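Decapping nuclease RAI1 (Candida albicans, PDB 5BUD) removes NAD caps from the 5' ends of RNAs with a divalent metal cofactor, and binds RAT1, stabilising it and stimulating its exoribonuclease activity. Local coordinates at residues 125-129 with 130-134; 377-380 with 381-385; 46-49 with 50-54. All coordinates share one frame; numbering follows the deposited sequence.

Contact 1. Residues 125-129 with 130-134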
loop_
_atom_site.group_PDB
_atom_site.type_symbol
_atom_site.label_atom_id
_atom_site.label_comp_id
_atom_site.label_asym_id
_atom_site.label_seq_id
_atom_site.Cartn_x
_atom_site.Cartn_y
_atom_site.Cartn_z
ATOM N N VAL A 125 14.875 10.297 -0.973
ATOM C CA VAL A 125 15.260 9.826 -2.305
ATOM C C VAL A 125 16.787 9.618 -2.382
ATOM O O VAL A 125 17.569 10.566 -2.163
ATOM C CB VAL A 125 14.894 10.853 -3.369
ATOM C CG1 VAL A 125 15.185 10.329 -4.747
ATOM C CG2 VAL A 125 13.436 11.245 -3.251
ATOM N N VAL A 126 17.194 8.415 -2.747
ATOM C CA VAL A 126 18.600 8.036 -2.738
ATOM C C VAL A 126 18.940 7.479 -4.126
ATOM O O VAL A 126 18.476 6.407 -4.484
ATOM C CB VAL A 126 18.900 6.995 -1.641
ATOM C CG1 VAL A 126 20.366 6.562 -1.684
ATOM C CG2 VAL A 126 18.537 7.540 -0.261
ATOM N N PRO A 127 19.722 8.228 -4.920
ATOM C CA PRO A 127 20.156 7.714 -6.215
ATOM C C PRO A 127 21.267 6.688 -6.054
ATOM O O PRO A 127 22.234 6.916 -5.277
ATOM C CB PRO A 127 20.686 8.950 -6.940
ATOM C CG PRO A 127 20.260 10.122 -6.130
ATOM C CD PRO A 127 20.121 9.636 -4.729
ATOM N N PHE A 128 21.154 5.581 -6.795
ATOM C CA PHE A 128 22.169 4.528 -6.745
ATOM C C PHE A 128 22.063 3.607 -7.946
ATOM O O PHE A 128 20.979 3.134 -8.290
ATOM C CB PHE A 128 22.069 3.714 -5.436
ATOM C CG PHE A 128 23.044 2.576 -5.373
ATOM C CD1 PHE A 128 22.621 1.271 -5.565
ATOM C CD2 PHE A 128 24.400 2.817 -5.211
ATOM C CE1 PHE A 128 23.525 0.225 -5.556
ATOM C CE2 PHE A 128 25.308 1.774 -5.203
ATOM C CZ PHE A 128 24.873 0.473 -5.385
ATOM N N ASP A 129 23.204 3.379 -8.593
ATOM C CA ASP A 129 23.284 2.507 -9.746
ATOM C C ASP A 129 22.282 2.845 -10.835
ATOM O O ASP A 129 21.697 1.963 -11.430
ATOM C CB ASP A 129 23.090 1.053 -9.310
ATOM C CG ASP A 129 23.554 0.063 -10.369
ATOM O OD1 ASP A 129 24.388 0.466 -11.203
ATOM O OD2 ASP A 129 23.075 -1.095 -10.367
ATOM N N GLY A 130 22.063 4.124 -11.056
ATOM C CA GLY A 130 21.214 4.609 -12.147
ATOM C C GLY A 130 19.735 4.599 -11.815
ATOM O O GLY A 130 18.910 4.759 -12.707
ATOM N N GLN A 131 19.407 4.372 -10.537
ATOM C CA GLN A 131 18.020 4.315 -10.066
ATOM C C GLN A 131 17.796 5.167 -8.832
ATOM O O GLN A 131 18.723 5.463 -8.107
ATOM C CB GLN A 131 17.617 2.872 -9.764
ATOM C CG GLN A 131 17.858 1.995 -10.967
ATOM C CD GLN A 131 17.509 0.551 -10.766
ATOM O OE1 GLN A 131 17.949 -0.083 -9.809
ATOM N NE2 GLN A 131 16.762 0.001 -11.713
ATOM N N LEU A 132 16.540 5.523 -8.609
ATOM C CA LEU A 132 16.091 6.241 -7.425
ATOM C C LEU A 132 15.394 5.302 -6.476
ATOM O O LEU A 132 14.377 4.689 -6.812
ATOM C CB LEU A 132 15.094 7.313 -7.802
ATOM C CG LEU A 132 15.551 8.456 -8.676
ATOM C CD1 LEU A 132 14.408 9.434 -8.722
ATOM C CD2 LEU A 132 16.807 9.112 -8.144
ATOM N N PHE A 133 15.962 5.177 -5.284
ATOM C CA PHE A 133 15.409 4.409 -4.219
ATOM C C PHE A 133 14.661 5.377 -3.286
ATOM O O PHE A 133 15.249 6.365 -2.794
ATOM C CB PHE A 133 16.531 3.652 -3.491
ATOM C CG PHE A 133 17.158 2.589 -4.341
ATOM C CD1 PHE A 133 16.635 1.302 -4.359
ATOM C CD2 PHE A 133 18.228 2.892 -5.186
ATOM C CE1 PHE A 133 17.195 0.322 -5.164
ATOM C CE2 PHE A 133 18.785 1.911 -5.999
ATOM C CZ PHE A 133 18.275 0.627 -5.986
ATOM N N ILE A 134 13.363 5.112 -3.075
ATOM C CA ILE A 134 12.520 6.033 -2.339
ATOM C C ILE A 134 11.875 5.334 -1.144
ATOM O O ILE A 134 11.269 4.272 -1.290
ATOM C CB ILE A 134 11.463 6.705 -3.268
ATOM C CG1 ILE A 134 12.122 7.458 -4.421
ATOM C CG2 ILE A 134 10.632 7.718 -2.495
ATOM C CD1 ILE A 134 11.128 8.111 -5.386
HETATM O O HOH W 1 19.505 2.072 -13.810
#

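Contact 2. Residues 377-380 with 381-385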
loop_
_atom_site.group_PDB
_atom_site.type_symbol
_atom_site.label_atom_id
_atom_site.label_comp_id
_atom_site.label_asym_id
_atom_site.label_seq_id
_atom_site.Cartn_x
_atom_site.Cartn_y
_atom_site.Cartn_z
ATOM N N GLN A 377 20.356 2.188 6.387
ATOM C CA GLN A 377 19.011 2.688 6.626
ATOM C C GLN A 377 18.099 2.561 5.386
ATOM O O GLN A 377 16.883 2.552 5.514
ATOM C CB GLN A 377 19.088 4.139 7.058
ATOM C CG GLN A 377 17.940 4.600 7.904
ATOM C CD GLN A 377 18.269 5.918 8.564
ATOM O OE1 GLN A 377 18.860 5.946 9.652
ATOM N NE2 GLN A 377 17.913 7.018 7.900
ATOM N N LEU A 378 18.703 2.505 4.202
ATOM C CA LEU A 378 18.005 2.184 2.965
ATOM C C LEU A 378 18.840 1.145 2.234
ATOM O O LEU A 378 18.499 -0.044 2.225
ATOM C CB LEU A 378 17.749 3.427 2.114
ATOM C CG LEU A 378 16.679 3.279 1.009
ATOM C CD1 LEU A 378 16.355 4.616 0.348
ATOM C CD2 LEU A 378 17.079 2.278 -0.046
ATOM N N LEU A 379 19.967 1.574 1.670
ATOM C CA LEU A 379 20.890 0.663 0.996
ATOM C C LEU A 379 21.612 -0.199 2.015
ATOM O O LEU A 379 21.859 0.232 3.149
ATOM C CB LEU A 379 21.903 1.447 0.188
ATOM C CG LEU A 379 21.295 2.306 -0.931
ATOM C CD1 LEU A 379 22.406 3.023 -1.671
ATOM C CD2 LEU A 379 20.493 1.413 -1.863
ATOM N N THR A 380 21.895 -1.435 1.627
ATOM C CA THR A 380 22.660 -2.339 2.444
ATOM C C THR A 380 23.945 -2.714 1.729
ATOM O O THR A 380 24.023 -2.624 0.479
ATOM C CB THR A 380 21.872 -3.607 2.754
ATOM O OG1 THR A 380 21.618 -4.322 1.534
ATOM C CG2 THR A 380 20.554 -3.248 3.462
ATOM N N PRO A 381 24.958 -3.167 2.511
ATOM C CA PRO A 381 26.239 -3.498 1.880
ATOM C C PRO A 381 26.162 -4.713 0.964
ATOM O O PRO A 381 26.874 -4.752 -0.053
ATOM C CB PRO A 381 27.190 -3.702 3.075
ATOM C CG PRO A 381 26.296 -3.956 4.258
ATOM C CD PRO A 381 25.056 -3.153 3.987
ATOM N N GLU A 382 25.276 -5.659 1.269
ATOM C CA GLU A 382 25.041 -6.812 0.404
ATOM C C GLU A 382 24.502 -6.352 -0.950
ATOM O O GLU A 382 24.906 -6.874 -1.991
ATOM C CB GLU A 382 24.044 -7.804 1.017
ATOM C CG GLU A 382 24.528 -8.523 2.282
ATOM C CD GLU A 382 24.117 -7.834 3.588
ATOM O OE1 GLU A 382 23.942 -8.569 4.575
ATOM O OE2 GLU A 382 23.970 -6.584 3.649
ATOM N N PHE A 383 23.597 -5.376 -0.934
ATOM C CA PHE A 383 22.988 -4.911 -2.194
ATOM C C PHE A 383 23.929 -4.097 -3.042
ATOM O O PHE A 383 24.014 -4.329 -4.252
ATOM C CB PHE A 383 21.705 -4.105 -1.935
ATOM C CG PHE A 383 21.054 -3.568 -3.199
ATOM C CD1 PHE A 383 20.474 -4.435 -4.118
ATOM C CD2 PHE A 383 21.028 -2.213 -3.471
ATOM C CE1 PHE A 383 19.873 -3.959 -5.280
ATOM C CE2 PHE A 383 20.428 -1.728 -4.629
ATOM C CZ PHE A 383 19.854 -2.600 -5.528
ATOM N N THR A 384 24.640 -3.142 -2.428
ATOM C CA THR A 384 25.633 -2.340 -3.157
ATOM C C THR A 384 26.712 -3.239 -3.808
ATOM O O THR A 384 27.051 -3.067 -4.991
ATOM C CB THR A 384 26.246 -1.222 -2.275
ATOM O OG1 THR A 384 26.923 -1.781 -1.135
ATOM C CG2 THR A 384 25.151 -0.266 -1.765
ATOM N N GLU A 385 27.204 -4.219 -3.053
ATOM C CA GLU A 385 28.199 -5.166 -3.586
ATOM C C GLU A 385 27.633 -5.949 -4.747
ATOM O O GLU A 385 28.284 -6.079 -5.784
ATOM C CB GLU A 385 28.660 -6.158 -2.525
ATOM C CG GLU A 385 29.784 -7.039 -3.015
ATOM C CD GLU A 385 30.237 -8.071 -2.004
ATOM O OE1 GLU A 385 30.169 -7.821 -0.786
ATOM O OE2 GLU A 385 30.678 -9.138 -2.456
#

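Contact 3. Residues 46-49 with 50-54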
loop_
_atom_site.group_PDB
_atom_site.type_symbol
_atom_site.label_atom_id
_atom_site.label_comp_id
_atom_site.label_asym_id
_atom_site.label_seq_id
_atom_site.Cartn_x
_atom_site.Cartn_y
_atom_site.Cartn_z
ATOM N N TYR A 46 -9.494 -16.127 -1.299
ATOM C CA TYR A 46 -10.757 -15.594 -0.828
ATOM C C TYR A 46 -11.784 -16.721 -0.745
ATOM O O TYR A 46 -11.929 -17.478 -1.690
ATOM C CB TYR A 46 -11.293 -14.504 -1.798
ATOM C CG TYR A 46 -12.515 -13.838 -1.261
ATOM C CD1 TYR A 46 -12.424 -12.952 -0.210
ATOM C CD2 TYR A 46 -13.784 -14.156 -1.741
ATOM C CE1 TYR A 46 -13.558 -12.352 0.329
ATOM C CE2 TYR A 46 -14.927 -13.566 -1.196
ATOM C CZ TYR A 46 -14.795 -12.646 -0.178
ATOM O OH TYR A 46 -15.901 -12.046 0.405
ATOM N N TYR A 47 -12.472 -16.825 0.376
ATOM C CA TYR A 47 -13.572 -17.781 0.532
ATOM C C TYR A 47 -14.534 -17.353 1.639
ATOM O O TYR A 47 -14.225 -17.474 2.835
ATOM C CB TYR A 47 -13.041 -19.204 0.807
ATOM C CG TYR A 47 -14.138 -20.250 0.765
ATOM C CD1 TYR A 47 -14.633 -20.818 1.929
ATOM C CD2 TYR A 47 -14.711 -20.625 -0.443
ATOM C CE1 TYR A 47 -15.640 -21.772 1.892
ATOM C CE2 TYR A 47 -15.729 -21.560 -0.492
ATOM C CZ TYR A 47 -16.190 -22.127 0.680
ATOM O OH TYR A 47 -17.216 -23.051 0.638
ATOM N N LEU A 48 -15.700 -16.826 1.240
ATOM C CA LEU A 48 -16.696 -16.343 2.194
ATOM C C LEU A 48 -18.121 -16.469 1.602
ATOM O O LEU A 48 -18.610 -15.543 0.951
ATOM C CB LEU A 48 -16.408 -14.890 2.571
ATOM C CG LEU A 48 -17.256 -14.343 3.705
ATOM C CD1 LEU A 48 -17.165 -15.259 4.915
ATOM C CD2 LEU A 48 -16.819 -12.925 4.051
ATOM N N PRO A 49 -18.738 -17.649 1.755
ATOM C CA PRO A 49 -20.095 -17.899 1.233
ATOM C C PRO A 49 -21.165 -17.075 1.958
ATOM O O PRO A 49 -21.063 -16.834 3.160
ATOM C CB PRO A 49 -20.324 -19.392 1.523
ATOM C CG PRO A 49 -18.967 -19.969 1.835
ATOM C CD PRO A 49 -18.167 -18.837 2.415
ATOM N N ASP A 50 -22.206 -16.698 1.233
ATOM C CA ASP A 50 -23.346 -15.984 1.825
ATOM C C ASP A 50 -23.901 -16.653 3.057
ATOM O O ASP A 50 -24.260 -15.978 4.010
ATOM C CB ASP A 50 -24.450 -15.842 0.804
ATOM C CG ASP A 50 -24.109 -14.847 -0.254
ATOM O OD1 ASP A 50 -23.100 -14.130 -0.090
ATOM O OD2 ASP A 50 -24.845 -14.786 -1.249
ATOM N N SER A 51 -23.959 -17.980 3.036
ATOM C CA SER A 51 -24.514 -18.722 4.148
ATOM C C SER A 51 -23.758 -18.395 5.420
ATOM O O SER A 51 -24.365 -18.222 6.486
ATOM C CB SER A 51 -24.503 -20.240 3.866
ATOM O OG SER A 51 -23.197 -20.751 3.645
ATOM N N THR A 52 -22.432 -18.292 5.307
ATOM C CA THR A 52 -21.604 -17.884 6.435
ATOM C C THR A 52 -21.897 -16.438 6.820
ATOM O O THR A 52 -22.017 -16.112 8.002
ATOM C CB THR A 52 -20.104 -18.025 6.106
ATOM O OG1 THR A 52 -19.903 -19.186 5.299
ATOM C CG2 THR A 52 -19.292 -18.151 7.367
ATOM N N ILE A 53 -22.018 -15.569 5.825
ATOM C CA ILE A 53 -22.317 -14.161 6.087
ATOM C C ILE A 53 -23.651 -14.035 6.829
ATOM O O ILE A 53 -23.811 -13.184 7.707
ATOM C CB ILE A 53 -22.317 -13.327 4.782
ATOM C CG1 ILE A 53 -20.886 -13.204 4.258
ATOM C CG2 ILE A 53 -22.864 -11.915 5.028
ATOM C CD1 ILE A 53 -20.774 -12.887 2.789
ATOM N N ASP A 54 -24.595 -14.906 6.488
ATOM C CA ASP A 54 -25.913 -14.885 7.107
ATOM C C ASP A 54 -25.900 -15.186 8.587
ATOM O O ASP A 54 -26.783 -14.731 9.292
ATOM C CB ASP A 54 -26.873 -15.825 6.369
ATOM C CG ASP A 54 -27.396 -15.209 5.081
ATOM O OD1 ASP A 54 -27.014 -14.056 4.786
ATOM O OD2 ASP A 54 -28.185 -15.861 4.368
#

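Contact 1. Residues 125-129 with 130-134
The ring of Phe133 turns its edge to the opposite strand. Phe133 CE2 lies 3.8 Å from Phe128 CB, and in the plane of the Phe133 ring stand two backbone oxygens, Val126 O and Phe128 O. The nearer approach is Phe133 CE2 to Phe128 O, 3.4 Å. The same CE2 also sits at the edge of the Phe128 ring, while one face of that ring carries CB of its own neighbour Asp129, offset toward the rim. The first torsion of Phe133 (chi1 -67°) sets CG beside its own backbone N, and from there the ring edge reaches Phe128.

The two segments form a tight beta hairpin, closed by a type I' turn from Phe128 to Gln131. Val126 and Phe133 make one hydrogen-bonded antiparallel pair, and Phe128 and Gln131 make the next. Phe128 N to Gln131 O is short at 2.8 Å. Gln131 N returns to Phe128 O at 3.0 Å. Pro127 has no N-H to give and falls at a non-hydrogen-bonded position opposite Leu132. Asp129 and Gly130 take the two corners of the turn, both with positive phi.

The other face of the hairpin is aliphatic. Leu132 CD2 lies 4.0 Å from Val125 CG1 and 4.1 Å from Pro127 CB. Val125 CG2 runs beside Ile134 CG1.

The polar side chains at the turn bond outward. Asp129 OD2 forms a salt bridge with Arg387, whose guanidinium also gives a hydrogen bond to Gln131 OE1. Gln131 NE2 is held by the carbonyl oxygens of Ile96 and Ser98. Asp129 OD2 and both polar ends of the Gln131 amide thus find partners beyond the hairpin, and the Arg387 charge probably favours an ionised Asp129.

Contact 2. Residues 377-380 with 381-385
Thr380 is the N-cap of helix 381-389 and receives the N-H groups of Phe383 and Thr384. The short connection from helix 367-377 ends here.

Three hydrogen bonds hold the cap, two of them weak. Thr384 N gives the firm one, to Thr380 O at 3.0 Å. Phe383 N makes the two weak ones, to Thr380 O and to the side-chain oxygen Thr380 OG1, the latter at 3.3 Å. This second bond is the side-chain cap. OG1 can reach it because it lies between the backbone N and the carbonyl carbon of Thr380 (chi1 64°). The cap would be expected to suit the positive end of the helix dipole.

The apolar contacts lie beside the cap. Leu379 CD2 meets Phe383 CD2 at 4.0 Å, approaching the ring at a slant. Leu379 CB comes near the methyl Thr384 CG2. The first side-chain bond of Phe383 points toward the loop, and its side chain also packs on Leu82 and Ile86 of helix 78-92. Leu379 also packs on Val126 and Phe128 of strand 121-128.

The remaining van der Waals contacts gather around Thr380. Glu382 bends at its second torsion and brings OE2 to 3.8 Å from Thr380 CB. The methylene Phe383 CB lies 3.5 Å from Thr380 OG1. The tight pair is Thr380 CB with Pro381 CD, at 3.4 Å.

Contact 3. Residues 46-49 with 50-54
The chain enters helix 50-54 through Pro49, which occupies the N-cap position. The loop before it follows strand 45-46. Proline has no side-chain acceptor, and the capping bonds here go to its carbonyl oxygen. Pro49 O takes a hydrogen bond from Ile53 N at 3.1 Å. Thr52 N lies closer, 2.9 Å from Pro49 O, but its N-H points poorly (121°) and this bond is weak. Two successive amides of the first turn therefore converge on one oxygen.

Thr52 crosses the proline at a slant. Its OG1 is 3.4 Å from Pro49 CD and 3.8 Å from Pro49 CB. Thr52 CB also approaches Pro49 O, at 3.3 Å. The torsion that places OG1 there puts it beside the backbone N of Thr52 and anti to the carbonyl carbon (chi1 -37°). Ser51 OG touches the same ring from the next position, at Pro49 CB. Pro49 CD in turn lies over one face of the Tyr47 ring, offset toward the rim, and that ring meets Trp184.

The apolar side is carried by Leu48 and Ile53, whose side chains cross at about a right angle. Leu48 CG sits 3.8 Å from Ile53 CG1, and Ile53 CD1 comes almost as near to the same atom. Ile53 of the helix and Leu48 of the loop before it both pack on Val294 of strand 291-298, and Leu48 also reaches Phe174 and Ala178 of helix 158-178. Glu175 of that helix binds the divalent metal, but the side chain of Leu48 stays about 13 Å from a bound manganese ion.

Helix 50-54 lies in a surface region of the nuclease. The arrangement is that of a helix N-terminus with proline at the N-cap, bonded through its carbonyl.

Along the chain the order is contact 3, contact 1, contact 2. All three belong to the RAI1-like nuclease of the PD-(D/E)XK clan. Contacts 1 and 2 are neighbours, with centres 12 Å apart, although some 240 residues separate them in sequence. The hairpin of strands 121-128 and 131-136 packs against the loop and start of helix 381-389. Phe133 CZ meets Phe383 CE2 at 3.5 Å, and Val126 and Phe133 both touch Leu378. Contact 3 is about 45 Å from either, centre to centre, on the opposite side of the chain's centre. The C-terminal helix is thus fastened to the hairpin, while contact 3 lies nearer the metal site.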